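PDB 3B8X: pyridoxamine 5-phosphate-dependent dehydrase from Escherichia coli, which removes the C3'-hydroxyl group from GDP-4-keto-6-deoxy-D-mannose by a combined transamination and deoxygenation in the biosynthesis of L-colitose. Local coordinates for residues 15-20 with 262-267; 111-116 with 138-143; 292-297 with 306-311; 323-328 with 383-388. The protein carries 1 engineered substitution. All coordinates share one frame; numbering follows the deposited sequence.

Near the N terminus, helix 15-27 meets helix 255-286 in interaction 1, whose loop of 241 intervening residues encloses most of the mixed eight-stranded sheet. Inside that loop sits interaction 2, a much shorter closure joining the turns that follow strands 103-107 and 129-135. After interaction 1 has closed, interactions 3 and 4 come in series, and none cross. Interaction 3 pairs the strands of the hairpin 292-293/305-310 at the margin of the smaller antiparallel sheet. Interaction 4 brings helix 318-328 against the C-terminal helix 379-388. Interactions 2 and 3 touch, T113 O meeting Q295 NE2, so the loops leading from the two sheets are linked there; F308 and L385 join interactions 3 and 4.

Interaction 1: 15-20 with 262-267; sequences DLEYKA and IEQLKK
A salt bridge dominates the contact of helix 15-27 with the long helix 255-286, a nearly antiparallel pair away from the annotated sites; the N-to-C directions of the short segments are 157° apart. K267, extended until it bends at its last torsion, meets E17 tip to tip, its NZ 2.5 Å from OE2 on the syn lone pair. Q264 donates to the same oxygen, NE2 lying 2.7 Å from E17 OE2 but above the carboxylate plane. A bend at chi2 (80°) turns the E17 carboxylate toward these donors. K267 also pairs with D14, while T12 and the backbone of A193 hold Q264 OE1. A water donates to L16 O and, weakly, to E263 OE2.

Away from the charges, E263 lays its CB and CG over E17 OE2 and L16 O, crosses L16 at about a right angle, and meets the small A20 methyl with CG at 4.0 Å.

With an ammonium and an amide on OE2 and the N-H of D14 on OE1, the buried carboxylate is probably kept ionised.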
loop_
_atom_site.group_PDB
_atom_site.type_symbol
_atom_site.label_atom_id
_atom_site.label_comp_id
_atom_site.label_asym_id
_atom_site.label_seq_id
_atom_site.Cartn_x
_atom_site.Cartn_y
_atom_site.Cartn_z
ATOM N N ASP B 15 -11.652 24.467 -10.085
ATOM C CA ASP B 15 -10.385 25.034 -10.479
ATOM C C ASP B 15 -9.372 24.921 -9.340
ATOM O O ASP B 15 -8.184 24.777 -9.604
ATOM C CB ASP B 15 -10.548 26.498 -10.922
ATOM C CG ASP B 15 -11.068 27.416 -9.785
ATOM O OD1 ASP B 15 -12.307 27.500 -9.570
ATOM O OD2 ASP B 15 -10.238 28.074 -9.107
ATOM N N LEU B 16 -9.820 25.019 -8.085
ATOM C CA LEU B 16 -8.907 25.006 -6.947
ATOM C C LEU B 16 -8.104 23.731 -6.824
ATOM O O LEU B 16 -6.917 23.772 -6.475
ATOM C CB LEU B 16 -9.589 25.351 -5.621
ATOM C CG LEU B 16 -10.222 26.749 -5.574
ATOM C CD1 LEU B 16 -10.778 27.023 -4.190
ATOM C CD2 LEU B 16 -9.196 27.808 -5.960
ATOM N N GLU B 17 -8.730 22.597 -7.111
ATOM C CA GLU B 17 -7.980 21.354 -7.029
ATOM C C GLU B 17 -6.949 21.294 -8.142
ATOM O O GLU B 17 -5.823 20.892 -7.924
ATOM C CB GLU B 17 -8.881 20.138 -6.983
ATOM C CG GLU B 17 -9.503 19.972 -5.584
ATOM C CD GLU B 17 -10.682 20.895 -5.363
ATOM O OE1 GLU B 17 -11.144 21.501 -6.335
ATOM O OE2 GLU B 17 -11.154 21.027 -4.220
ATOM N N TYR B 18 -7.302 21.781 -9.316
ATOM C CA TYR B 18 -6.373 21.802 -10.445
ATOM C C TYR B 18 -5.234 22.762 -10.218
ATOM O O TYR B 18 -4.104 22.510 -10.630
ATOM C CB TYR B 18 -7.143 22.186 -11.695
ATOM C CG TYR B 18 -7.936 21.005 -12.210
ATOM C CD1 TYR B 18 -9.259 20.767 -11.788
ATOM C CD2 TYR B 18 -7.325 20.071 -13.063
ATOM C CE1 TYR B 18 -9.941 19.633 -12.239
ATOM C CE2 TYR B 18 -7.984 18.941 -13.495
ATOM C CZ TYR B 18 -9.304 18.746 -13.111
ATOM O OH TYR B 18 -9.963 17.637 -13.591
ATOM N N LYS B 19 -5.540 23.862 -9.546
ATOM C CA LYS B 19 -4.523 24.846 -9.201
ATOM C C LYS B 19 -3.535 24.243 -8.196
ATOM O O LYS B 19 -2.341 24.556 -8.193
ATOM C CB LYS B 19 -5.170 26.125 -8.618
ATOM C CG LYS B 19 -5.519 27.175 -9.685
ATOM C CD LYS B 19 -6.800 27.938 -9.373
ATOM C CE LYS B 19 -7.505 28.375 -10.660
ATOM N NZ LYS B 19 -7.520 29.858 -10.836
ATOM N N ALA B 20 -4.057 23.416 -7.294
ATOM C CA ALA B 20 -3.201 22.741 -6.322
ATOM C C ALA B 20 -2.236 21.817 -7.061
ATOM O O ALA B 20 -1.048 21.797 -6.776
ATOM C CB ALA B 20 -4.069 21.945 -5.294
ATOM N N ILE B 262 -6.168 19.494 0.708
ATOM C CA ILE B 262 -6.293 20.736 1.467
ATOM C C ILE B 262 -7.469 21.540 0.932
ATOM O O ILE B 262 -8.222 22.135 1.693
ATOM C CB ILE B 262 -5.031 21.566 1.239
ATOM C CG1 ILE B 262 -3.885 20.962 2.065
ATOM C CG2 ILE B 262 -5.330 23.049 1.455
ATOM C CD1 ILE B 262 -2.454 21.232 1.495
ATOM N N GLU B 263 -7.622 21.488 -0.393
ATOM C CA GLU B 263 -8.645 22.255 -1.073
ATOM C C GLU B 263 -9.946 21.610 -0.688
ATOM O O GLU B 263 -10.886 22.307 -0.369
ATOM C CB GLU B 263 -8.444 22.212 -2.594
ATOM C CG GLU B 263 -7.228 22.993 -3.086
ATOM C CD GLU B 263 -7.073 24.382 -2.460
ATOM O OE1 GLU B 263 -8.072 25.025 -2.052
ATOM O OE2 GLU B 263 -5.921 24.854 -2.402
ATOM N N GLN B 264 -9.973 20.279 -0.706
ATOM C CA GLN B 264 -11.172 19.486 -0.387
ATOM C C GLN B 264 -11.689 19.750 1.031
ATOM O O GLN B 264 -12.886 19.894 1.235
ATOM C CB GLN B 264 -10.891 17.986 -0.614
ATOM C CG GLN B 264 -10.731 17.576 -2.088
ATOM C CD GLN B 264 -12.037 17.550 -2.869
ATOM O OE1 GLN B 264 -12.758 16.551 -2.860
ATOM N NE2 GLN B 264 -12.344 18.654 -3.566
ATOM N N LEU B 265 -10.790 19.813 2.009
ATOM C CA LEU B 265 -11.163 20.060 3.394
ATOM C C LEU B 265 -11.913 21.395 3.503
ATOM O O LEU B 265 -12.815 21.541 4.317
ATOM C CB LEU B 265 -9.950 20.039 4.340
ATOM C CG LEU B 265 -9.275 18.661 4.551
ATOM C CD1 LEU B 265 -8.110 18.662 5.500
ATOM C CD2 LEU B 265 -10.244 17.632 5.093
ATOM N N LYS B 266 -11.555 22.375 2.686
ATOM C CA LYS B 266 -12.285 23.614 2.810
ATOM C C LYS B 266 -13.711 23.481 2.332
ATOM O O LYS B 266 -14.610 24.162 2.838
ATOM C CB LYS B 266 -11.591 24.724 2.064
ATOM C CG LYS B 266 -10.122 24.780 2.378
ATOM C CD LYS B 266 -9.453 25.714 1.413
ATOM C CE LYS B 266 -8.232 26.344 2.018
ATOM N NZ LYS B 266 -7.513 27.206 1.055
ATOM N N LYS B 267 -13.943 22.598 1.368
ATOM C CA LYS B 267 -15.292 22.478 0.833
ATOM C C LYS B 267 -16.163 21.524 1.643
ATOM O O LYS B 267 -17.389 21.542 1.534
ATOM C CB LYS B 267 -15.232 21.967 -0.612
ATOM C CG LYS B 267 -14.880 23.041 -1.672
ATOM C CD LYS B 267 -14.296 22.404 -2.922
ATOM C CE LYS B 267 -13.928 23.403 -4.027
ATOM N NZ LYS B 267 -12.575 23.129 -4.405
HETATM O O HOH W 1 -5.696 25.649 -5.227
#

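Interaction 2: 111-116 with 138-143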
loop_
_atom_site.group_PDB
_atom_site.type_symbol
_atom_site.label_atom_id
_atom_site.label_comp_id
_atom_site.label_asym_id
_atom_site.label_seq_id
_atom_site.Cartn_x
_atom_site.Cartn_y
_atom_site.Cartn_z
ATOM N N ILE B 111 -30.495 -3.980 11.460
ATOM C CA ILE B 111 -31.030 -3.825 10.100
ATOM C C ILE B 111 -31.534 -2.409 9.850
ATOM O O ILE B 111 -31.727 -2.004 8.698
ATOM C CB ILE B 111 -32.181 -4.849 9.823
ATOM C CG1 ILE B 111 -32.348 -5.113 8.341
ATOM C CG2 ILE B 111 -33.436 -4.391 10.530
ATOM C CD1 ILE B 111 -31.193 -5.889 7.752
ATOM N N ASN B 112 -31.753 -1.659 10.925
ATOM C CA ASN B 112 -32.208 -0.289 10.754
ATOM C C ASN B 112 -31.050 0.675 10.579
ATOM O O ASN B 112 -31.026 1.457 9.615
ATOM C CB ASN B 112 -33.076 0.109 11.923
ATOM C CG ASN B 112 -34.445 -0.484 11.797
ATOM O OD1 ASN B 112 -35.174 -0.124 10.876
ATOM N ND2 ASN B 112 -34.755 -1.468 12.622
ATOM N N THR B 113 -30.118 0.666 11.534
ATOM C CA THR B 113 -28.962 1.554 11.431
ATOM C C THR B 113 -27.869 1.108 10.458
ATOM O O THR B 113 -27.062 1.941 10.021
ATOM C CB THR B 113 -28.260 1.723 12.737
ATOM O OG1 THR B 113 -27.681 0.475 13.108
ATOM C CG2 THR B 113 -29.230 2.196 13.775
ATOM N N LEU B 114 -27.855 -0.199 10.168
ATOM C CA LEU B 114 -26.861 -0.880 9.322
ATOM C C LEU B 114 -25.572 -1.051 10.052
ATOM O O LEU B 114 -24.656 -1.668 9.521
ATOM C CB LEU B 114 -26.583 -0.160 7.989
ATOM C CG LEU B 114 -27.807 0.143 7.103
ATOM C CD1 LEU B 114 -27.304 0.637 5.756
ATOM C CD2 LEU B 114 -28.728 -1.087 6.984
ATOM N N ASN B 115 -25.522 -0.548 11.285
ATOM C CA ASN B 115 -24.316 -0.691 12.136
ATOM C C ASN B 115 -24.435 -1.901 13.077
ATOM O O ASN B 115 -25.486 -2.583 13.083
ATOM C CB ASN B 115 -24.017 0.611 12.884
ATOM C CG ASN B 115 -23.528 1.711 11.955
ATOM O OD1 ASN B 115 -22.927 1.451 10.919
ATOM N ND2 ASN B 115 -23.812 2.939 12.310
ATOM N N ILE B 116 -23.329 -2.237 13.750
ATOM C CA ILE B 116 -23.265 -3.403 14.632
ATOM C C ILE B 116 -24.452 -3.375 15.626
ATOM O O ILE B 116 -24.813 -2.330 16.131
ATOM C CB ILE B 116 -21.950 -3.412 15.420
ATOM C CG1 ILE B 116 -21.709 -4.777 16.112
ATOM C CG2 ILE B 116 -21.982 -2.294 16.393
ATOM C CD1 ILE B 116 -20.267 -5.078 16.473
ATOM N N LEU B 138 -22.000 3.739 5.859
ATOM C CA LEU B 138 -22.677 4.589 4.899
ATOM C C LEU B 138 -22.882 6.005 5.383
ATOM O O LEU B 138 -23.796 6.696 4.918
ATOM C CB LEU B 138 -24.041 3.985 4.568
ATOM C CG LEU B 138 -24.243 3.654 3.100
ATOM C CD1 LEU B 138 -23.085 2.805 2.591
ATOM C CD2 LEU B 138 -25.604 2.973 2.919
ATOM N N GLY B 139 -22.092 6.436 6.347
ATOM C CA GLY B 139 -22.290 7.803 6.778
ATOM C C GLY B 139 -22.828 7.829 8.216
ATOM O O GLY B 139 -22.778 8.867 8.897
ATOM N N ASN B 140 -23.379 6.694 8.614
ATOM C CA ASN B 140 -24.020 6.617 9.913
ATOM C C ASN B 140 -23.059 6.248 11.027
ATOM O O ASN B 140 -22.582 5.100 11.065
ATOM C CB ASN B 140 -25.109 5.550 9.839
ATOM C CG ASN B 140 -26.330 5.877 10.690
ATOM O OD1 ASN B 140 -26.590 7.051 11.017
ATOM N ND2 ASN B 140 -27.117 4.834 11.016
ATOM N N PRO B 141 -22.855 7.153 11.991
ATOM C CA PRO B 141 -21.979 6.814 13.124
ATOM C C PRO B 141 -22.650 5.798 14.051
ATOM O O PRO B 141 -23.889 5.721 14.166
ATOM C CB PRO B 141 -21.860 8.138 13.899
ATOM C CG PRO B 141 -23.123 8.910 13.593
ATOM C CD PRO B 141 -23.640 8.383 12.237
ATOM N N ASN B 142 -21.811 5.056 14.758
ATOM C CA ASN B 142 -22.317 4.118 15.758
ATOM C C ASN B 142 -22.796 4.924 16.948
ATOM O O ASN B 142 -22.432 6.091 17.088
ATOM C CB ASN B 142 -21.170 3.233 16.235
ATOM C CG ASN B 142 -20.889 2.143 15.281
ATOM O OD1 ASN B 142 -21.461 1.063 15.442
ATOM N ND2 ASN B 142 -20.173 2.458 14.164
ATOM N N ASN B 143 -23.563 4.308 17.842
ATOM C CA ASN B 143 -23.922 5.053 19.022
ATOM C C ASN B 143 -22.836 4.782 20.024
ATOM O O ASN B 143 -22.835 3.752 20.690
ATOM C CB ASN B 143 -25.310 4.699 19.567
ATOM C CG ASN B 143 -25.572 5.374 20.889
ATOM O OD1 ASN B 143 -24.631 5.685 21.608
ATOM N ND2 ASN B 143 -26.835 5.635 21.209
HETATM O O HOH W 2 -25.848 3.714 14.614
HETATM O O HOH W 3 -23.783 0.176 16.721
#
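Two asparagine amides lace these turns in opposite directions. N115 ND2 donates to N140 O at 2.8 Å, reaching the carbonyl from above its plane, whereas N140 ND2, which also donates to Q296 O, approaches T113 O within the carbonyl plane, on a lone pair, at 3.1 Å and an N-H...O angle of 160°. Asparagine suits both places, because a short side chain carrying donor and acceptor can satisfy buried backbone groups: N115 OD1 also accepts from L137 N, and N140 OD1 from T298 N. T113 makes an ST turn, OG1 accepting from N115 N at 3.0 Å.

Water 2 donates to P141 O and accepts from N115 ND2; water 3 donates to I116 O and N142 OD1. The N142 amide stacks on that of N115, planes 20° apart, while N136 and V135 O take its ND2. Further out, N142 OD1 lies 3.5 Å from I116 CG2, and L114 CD1 meets L138 CD2 at 4.0 Å.

L114 also packs on S307 and I309 of strand 305-310 and on L364 of helix 359-367, and I116 touches I84 and P86 of strand 82-86. The contact joins the loops leading into helices 118-124 and 144-151.

Interaction 3: 292-297 with 306-311; sequences LDVQQE and FSFIIK
The strands run antiparallel, with L292 and I310 a non-hydrogen-bonded pair and D293 and I309 a hydrogen-bonded one, D293 N donating almost straight to I309 O at 2.6 Å (176°) and I309 N returning the bond to D293 O at 3.0 Å.

On the face bearing L292 and I310, L292 CD1 sits over the F308 ring in a CH-pi contact, 4.1 Å from the centroid and displaced toward the rim, while L292 CD2 touches I310 CG1 at 4.0 Å. V294 lies alongside F308, its CG1 4.1 Å from F308 CE2. F282 and F286 of helix 255-286 pack on F308 and V294, and L321 of helix 318-328 on L292 and I310.

This is a beta hairpin at the border of the small antiparallel sheet, and 305-310 continues it to strand 368-372. Past D293 the chains are joined through water: water 7 accepts from Q295 N and donates to S307 O, and water 6 donates to Q295 OE1 and accepts from S307 N. Another water links D293 O to S307 OG, a small hydroxyl suited to binding water between the two chains. Q295 NE2 binds T113 O and L137 O.

At the side, K311 crosses D293 at about a right angle, its CG 3.4 Å from D293 OD2; the opposite charges are near but beyond salt-bridge distance, and the place of K311 NZ is less sure.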
loop_
_atom_site.group_PDB
_atom_site.type_symbol
_atom_site.label_atom_id
_atom_site.label_comp_id
_atom_site.label_asym_id
_atom_site.label_seq_id
_atom_site.Cartn_x
_atom_site.Cartn_y
_atom_site.Cartn_z
ATOM N N LEU B 292 -39.961 -0.792 0.690
ATOM C CA LEU B 292 -38.552 -0.580 0.966
ATOM C C LEU B 292 -38.305 0.166 2.259
ATOM O O LEU B 292 -38.949 1.197 2.478
ATOM C CB LEU B 292 -37.895 0.199 -0.164
ATOM C CG LEU B 292 -37.972 -0.330 -1.596
ATOM C CD1 LEU B 292 -37.454 0.788 -2.548
ATOM C CD2 LEU B 292 -37.097 -1.482 -1.706
ATOM N N ASP B 293 -37.364 -0.351 3.072
ATOM C CA ASP B 293 -36.965 0.361 4.294
ATOM C C ASP B 293 -35.714 1.168 4.026
ATOM O O ASP B 293 -34.874 0.785 3.214
ATOM C CB ASP B 293 -36.662 -0.628 5.432
ATOM C CG ASP B 293 -37.920 -1.140 6.093
ATOM O OD1 ASP B 293 -38.739 -0.270 6.464
ATOM O OD2 ASP B 293 -38.121 -2.384 6.167
ATOM N N VAL B 294 -35.584 2.306 4.697
ATOM C CA VAL B 294 -34.377 3.114 4.530
ATOM C C VAL B 294 -33.488 3.060 5.793
ATOM O O VAL B 294 -33.805 2.381 6.782
ATOM C CB VAL B 294 -34.745 4.567 4.188
ATOM C CG1 VAL B 294 -35.549 4.619 2.846
ATOM C CG2 VAL B 294 -35.559 5.195 5.310
ATOM N N GLN B 295 -32.350 3.742 5.776
ATOM C CA GLN B 295 -31.471 3.691 6.937
ATOM C C GLN B 295 -31.984 4.611 8.066
ATOM O O GLN B 295 -32.402 5.747 7.820
ATOM C CB GLN B 295 -30.012 4.057 6.548
ATOM C CG GLN B 295 -28.908 3.951 7.646
ATOM C CD GLN B 295 -27.504 4.130 7.055
ATOM O OE1 GLN B 295 -27.344 4.815 6.043
ATOM N NE2 GLN B 295 -26.499 3.487 7.655
ATOM N N GLN B 296 -31.975 4.067 9.281
ATOM C CA GLN B 296 -32.311 4.836 10.462
ATOM C C GLN B 296 -31.052 5.547 10.901
ATOM O O GLN B 296 -30.057 4.884 11.247
ATOM C CB GLN B 296 -32.716 3.937 11.613
ATOM C CG GLN B 296 -32.875 4.723 12.910
ATOM C CD GLN B 296 -33.208 3.804 14.077
ATOM O OE1 GLN B 296 -32.429 3.674 15.028
ATOM N NE2 GLN B 296 -34.335 3.107 13.975
ATOM N N GLU B 297 -31.129 6.873 10.934
ATOM C CA GLU B 297 -30.018 7.724 11.326
ATOM C C GLU B 297 -29.682 7.745 12.818
ATOM O O GLU B 297 -30.571 7.895 13.654
ATOM C CB GLU B 297 -30.337 9.171 10.920
ATOM C CG GLU B 297 -29.182 10.143 11.217
ATOM C CD GLU B 297 -29.415 11.478 10.583
ATOM O OE1 GLU B 297 -30.603 11.816 10.423
ATOM O OE2 GLU B 297 -28.449 12.174 10.203
ATOM N N PHE B 306 -27.574 6.208 -0.268
ATOM C CA PHE B 306 -28.937 5.920 0.162
ATOM C C PHE B 306 -29.279 4.443 0.055
ATOM O O PHE B 306 -29.535 3.927 -1.053
ATOM C CB PHE B 306 -29.867 6.718 -0.759
ATOM C CG PHE B 306 -29.755 8.190 -0.561
ATOM C CD1 PHE B 306 -29.576 9.049 -1.645
ATOM C CD2 PHE B 306 -29.770 8.708 0.737
ATOM C CE1 PHE B 306 -29.533 10.429 -1.445
ATOM C CE2 PHE B 306 -29.696 10.085 0.971
ATOM C CZ PHE B 306 -29.530 10.932 -0.135
ATOM N N SER B 307 -29.362 3.769 1.205
ATOM C CA SER B 307 -29.644 2.348 1.210
ATOM C C SER B 307 -31.141 2.067 1.179
ATOM O O SER B 307 -31.951 2.888 1.611
ATOM C CB SER B 307 -29.099 1.731 2.505
ATOM O OG SER B 307 -29.816 2.245 3.621
ATOM N N PHE B 308 -31.461 0.871 0.682
ATOM C CA PHE B 308 -32.819 0.325 0.671
ATOM C C PHE B 308 -32.736 -1.128 1.078
ATOM O O PHE B 308 -31.739 -1.803 0.805
ATOM C CB PHE B 308 -33.388 0.293 -0.728
ATOM C CG PHE B 308 -33.712 1.629 -1.267
ATOM C CD1 PHE B 308 -33.089 2.066 -2.413
ATOM C CD2 PHE B 308 -34.621 2.453 -0.621
ATOM C CE1 PHE B 308 -33.377 3.291 -2.947
ATOM C CE2 PHE B 308 -34.894 3.712 -1.141
ATOM C CZ PHE B 308 -34.261 4.126 -2.310
ATOM N N ILE B 309 -33.780 -1.586 1.763
ATOM C CA ILE B 309 -33.908 -2.974 2.164
ATOM C C ILE B 309 -35.376 -3.340 1.928
ATOM O O ILE B 309 -36.305 -2.653 2.374
ATOM C CB ILE B 309 -33.433 -3.259 3.622
ATOM C CG1 ILE B 309 -31.914 -3.348 3.642
ATOM C CG2 ILE B 309 -33.862 -4.682 4.047
ATOM C CD1 ILE B 309 -31.322 -3.014 4.955
ATOM N N ILE B 310 -35.559 -4.391 1.141
ATOM C CA ILE B 310 -36.869 -4.871 0.777
ATOM C C ILE B 310 -37.522 -5.436 2.016
ATOM O O ILE B 310 -36.934 -6.236 2.749
ATOM C CB ILE B 310 -36.751 -5.960 -0.302
ATOM C CG1 ILE B 310 -36.090 -5.400 -1.562
ATOM C CG2 ILE B 310 -38.101 -6.605 -0.638
ATOM C CD1 ILE B 310 -35.950 -6.423 -2.721
ATOM N N LYS B 311 -38.739 -4.969 2.253
ATOM C CA LYS B 311 -39.550 -5.404 3.380
ATOM C C LYS B 311 -39.955 -6.878 3.217
ATOM O O LYS B 311 -40.414 -7.327 2.144
ATOM C CB LYS B 311 -40.810 -4.543 3.452
ATOM C CG LYS B 311 -40.564 -3.124 3.949
ATOM C CD LYS B 311 -41.811 -2.258 3.817
ATOM C CE LYS B 311 -41.815 -1.122 4.834
ATOM N NZ LYS B 311 -42.217 0.150 4.195
HETATM O O HOH W 4 -31.888 0.691 4.202
HETATM O O HOH W 5 -36.739 -4.297 5.582
HETATM O O HOH W 6 -28.476 5.319 3.486
HETATM O O HOH W 7 -31.443 4.791 3.363
#

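Interaction 4: 323-328 with 383-388; sequences ENLNSA and DYLREV
V388 and A328 form the apolar centre between these helix segments, with L325 and L385 beside them; the axes approach to 10.4 Å, their N-to-C directions 136° apart. V388 CG1 meets L325 CD2 at 4.0 Å, and V388 CG2 meets the A328 methyl at 3.8 Å. L385, one turn before V388 on the same helix, also reaches L325, its CD1 3.8 Å from L325 CD2. Alanine suits its place because a single methyl admits both V388 and the Y384 ring, whose CZ is 3.5 Å from A328 CB.

V371 of strand 368-372 touches both leucines, and F282 and F286 of helix 255-286 pack on L385. At the side, the carbonyl O of N324 meets V388 CG1.

At the polar edge the Y384 hydroxyl donates to A328 O, OH to O 2.7 Å, although the position of OH is less certain. The acceptor lies in the ring plane, at its edge. Chi1 of -177°, CG anti to the backbone N, stretches the side chain across. Tyrosine thus joins the apolar and polar parts, its ring against A328 CB and under V388 of its own helix, its hydroxyl on the A328 carbonyl.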
loop_
_atom_site.group_PDB
_atom_site.type_symbol
_atom_site.label_atom_id
_atom_site.label_comp_id
_atom_site.label_asym_id
_atom_site.label_seq_id
_atom_site.Cartn_x
_atom_site.Cartn_y
_atom_site.Cartn_z
ATOM N N GLU B 323 -32.431 -4.173 -12.078
ATOM C CA GLU B 323 -32.678 -4.026 -13.521
ATOM C C GLU B 323 -33.415 -2.738 -13.751
ATOM O O GLU B 323 -33.142 -1.982 -14.691
ATOM C CB GLU B 323 -33.640 -5.126 -13.957
ATOM C CG GLU B 323 -33.759 -5.321 -15.455
ATOM C CD GLU B 323 -34.634 -6.510 -15.806
ATOM O OE1 GLU B 323 -35.806 -6.293 -16.181
ATOM O OE2 GLU B 323 -34.150 -7.660 -15.687
ATOM N N ASN B 324 -34.406 -2.527 -12.895
ATOM C CA ASN B 324 -35.219 -1.343 -12.983
ATOM C C ASN B 324 -34.396 -0.097 -12.843
ATOM O O ASN B 324 -34.619 0.872 -13.560
ATOM C CB ASN B 324 -36.287 -1.364 -11.911
ATOM C CG ASN B 324 -37.507 -2.123 -12.344
ATOM O OD1 ASN B 324 -38.528 -2.100 -11.660
ATOM N ND2 ASN B 324 -37.390 -2.858 -13.453
ATOM N N LEU B 325 -33.457 -0.124 -11.909
ATOM C CA LEU B 325 -32.631 1.046 -11.668
ATOM C C LEU B 325 -31.709 1.276 -12.864
ATOM O O LEU B 325 -31.550 2.384 -13.354
ATOM C CB LEU B 325 -31.847 0.895 -10.332
ATOM C CG LEU B 325 -32.737 0.989 -9.073
ATOM C CD1 LEU B 325 -32.138 0.481 -7.725
ATOM C CD2 LEU B 325 -33.329 2.417 -8.929
ATOM N N ASN B 326 -31.111 0.209 -13.355
ATOM C CA ASN B 326 -30.183 0.384 -14.437
ATOM C C ASN B 326 -30.827 0.881 -15.697
ATOM O O ASN B 326 -30.283 1.765 -16.367
ATOM C CB ASN B 326 -29.407 -0.895 -14.634
ATOM C CG ASN B 326 -28.402 -1.113 -13.537
ATOM O OD1 ASN B 326 -28.043 -2.241 -13.302
ATOM N ND2 ASN B 326 -27.959 -0.046 -12.845
ATOM N N SER B 327 -32.016 0.354 -15.950
ATOM C CA SER B 327 -32.817 0.734 -17.087
ATOM C C SER B 327 -32.975 2.226 -17.033
ATOM O O SER B 327 -32.905 2.888 -18.075
ATOM C CB SER B 327 -34.202 0.091 -16.994
ATOM O OG SER B 327 -35.001 0.427 -18.121
ATOM N N ALA B 328 -33.246 2.741 -15.833
ATOM C CA ALA B 328 -33.465 4.176 -15.629
ATOM C C ALA B 328 -32.186 4.971 -15.685
ATOM O O ALA B 328 -32.247 6.195 -15.675
ATOM C CB ALA B 328 -34.196 4.487 -14.287
ATOM N N ASP B 383 -36.630 12.337 -7.107
ATOM C CA ASP B 383 -38.023 12.228 -7.554
ATOM C C ASP B 383 -38.048 11.050 -8.515
ATOM O O ASP B 383 -38.992 10.247 -8.609
ATOM C CB ASP B 383 -38.387 13.442 -8.421
ATOM C CG ASP B 383 -38.599 14.730 -7.623
ATOM O OD1 ASP B 383 -38.959 14.662 -6.430
ATOM O OD2 ASP B 383 -38.439 15.826 -8.213
ATOM N N TYR B 384 -37.033 11.043 -9.351
ATOM C CA TYR B 384 -36.955 10.051 -10.402
ATOM C C TYR B 384 -36.864 8.680 -9.752
ATOM O O TYR B 384 -37.602 7.740 -10.088
ATOM C CB TYR B 384 -35.717 10.367 -11.271
ATOM C CG TYR B 384 -35.506 9.480 -12.476
ATOM C CD1 TYR B 384 -36.555 9.165 -13.348
ATOM C CD2 TYR B 384 -34.241 8.943 -12.745
ATOM C CE1 TYR B 384 -36.340 8.327 -14.470
ATOM C CE2 TYR B 384 -34.021 8.112 -13.847
ATOM C CZ TYR B 384 -35.072 7.801 -14.709
ATOM O OH TYR B 384 -34.857 6.974 -15.804
ATOM N N LEU B 385 -35.941 8.572 -8.804
ATOM C CA LEU B 385 -35.717 7.318 -8.096
ATOM C C LEU B 385 -37.013 6.814 -7.458
ATOM O O LEU B 385 -37.365 5.632 -7.613
ATOM C CB LEU B 385 -34.622 7.529 -7.065
ATOM C CG LEU B 385 -34.370 6.459 -6.009
ATOM C CD1 LEU B 385 -33.509 5.374 -6.611
ATOM C CD2 LEU B 385 -33.580 7.180 -4.943
ATOM N N ARG B 386 -37.764 7.740 -6.845
ATOM C CA ARG B 386 -39.072 7.430 -6.247
ATOM C C ARG B 386 -40.137 6.932 -7.248
ATOM O O ARG B 386 -40.933 6.032 -6.933
ATOM C CB ARG B 386 -39.553 8.576 -5.358
ATOM C CG ARG B 386 -40.792 8.294 -4.508
ATOM C CD ARG B 386 -40.589 7.248 -3.434
ATOM N NE ARG B 386 -41.848 6.859 -2.778
ATOM C CZ ARG B 386 -42.722 5.972 -3.263
ATOM N NH1 ARG B 386 -42.574 5.415 -4.457
ATOM N NH2 ARG B 386 -43.796 5.665 -2.566
ATOM N N GLU B 387 -40.115 7.467 -8.471
ATOM C CA GLU B 387 -41.003 7.029 -9.540
ATOM C C GLU B 387 -40.584 5.641 -10.039
ATOM O O GLU B 387 -41.389 4.796 -10.354
ATOM C CB GLU B 387 -40.923 8.008 -10.709
ATOM C CG GLU B 387 -41.763 7.601 -11.905
ATOM C CD GLU B 387 -43.245 7.739 -11.621
ATOM O OE1 GLU B 387 -43.589 8.497 -10.690
ATOM O OE2 GLU B 387 -44.062 7.090 -12.312
ATOM N N VAL B 388 -39.291 5.404 -10.133
ATOM C CA VAL B 388 -38.792 4.102 -10.591
ATOM C C VAL B 388 -39.098 2.972 -9.590
ATOM O O VAL B 388 -39.438 1.851 -9.976
ATOM C CB VAL B 388 -37.265 4.179 -10.768
ATOM C CG1 VAL B 388 -36.667 2.856 -11.170
ATOM C CG2 VAL B 388 -36.900 5.285 -11.749
#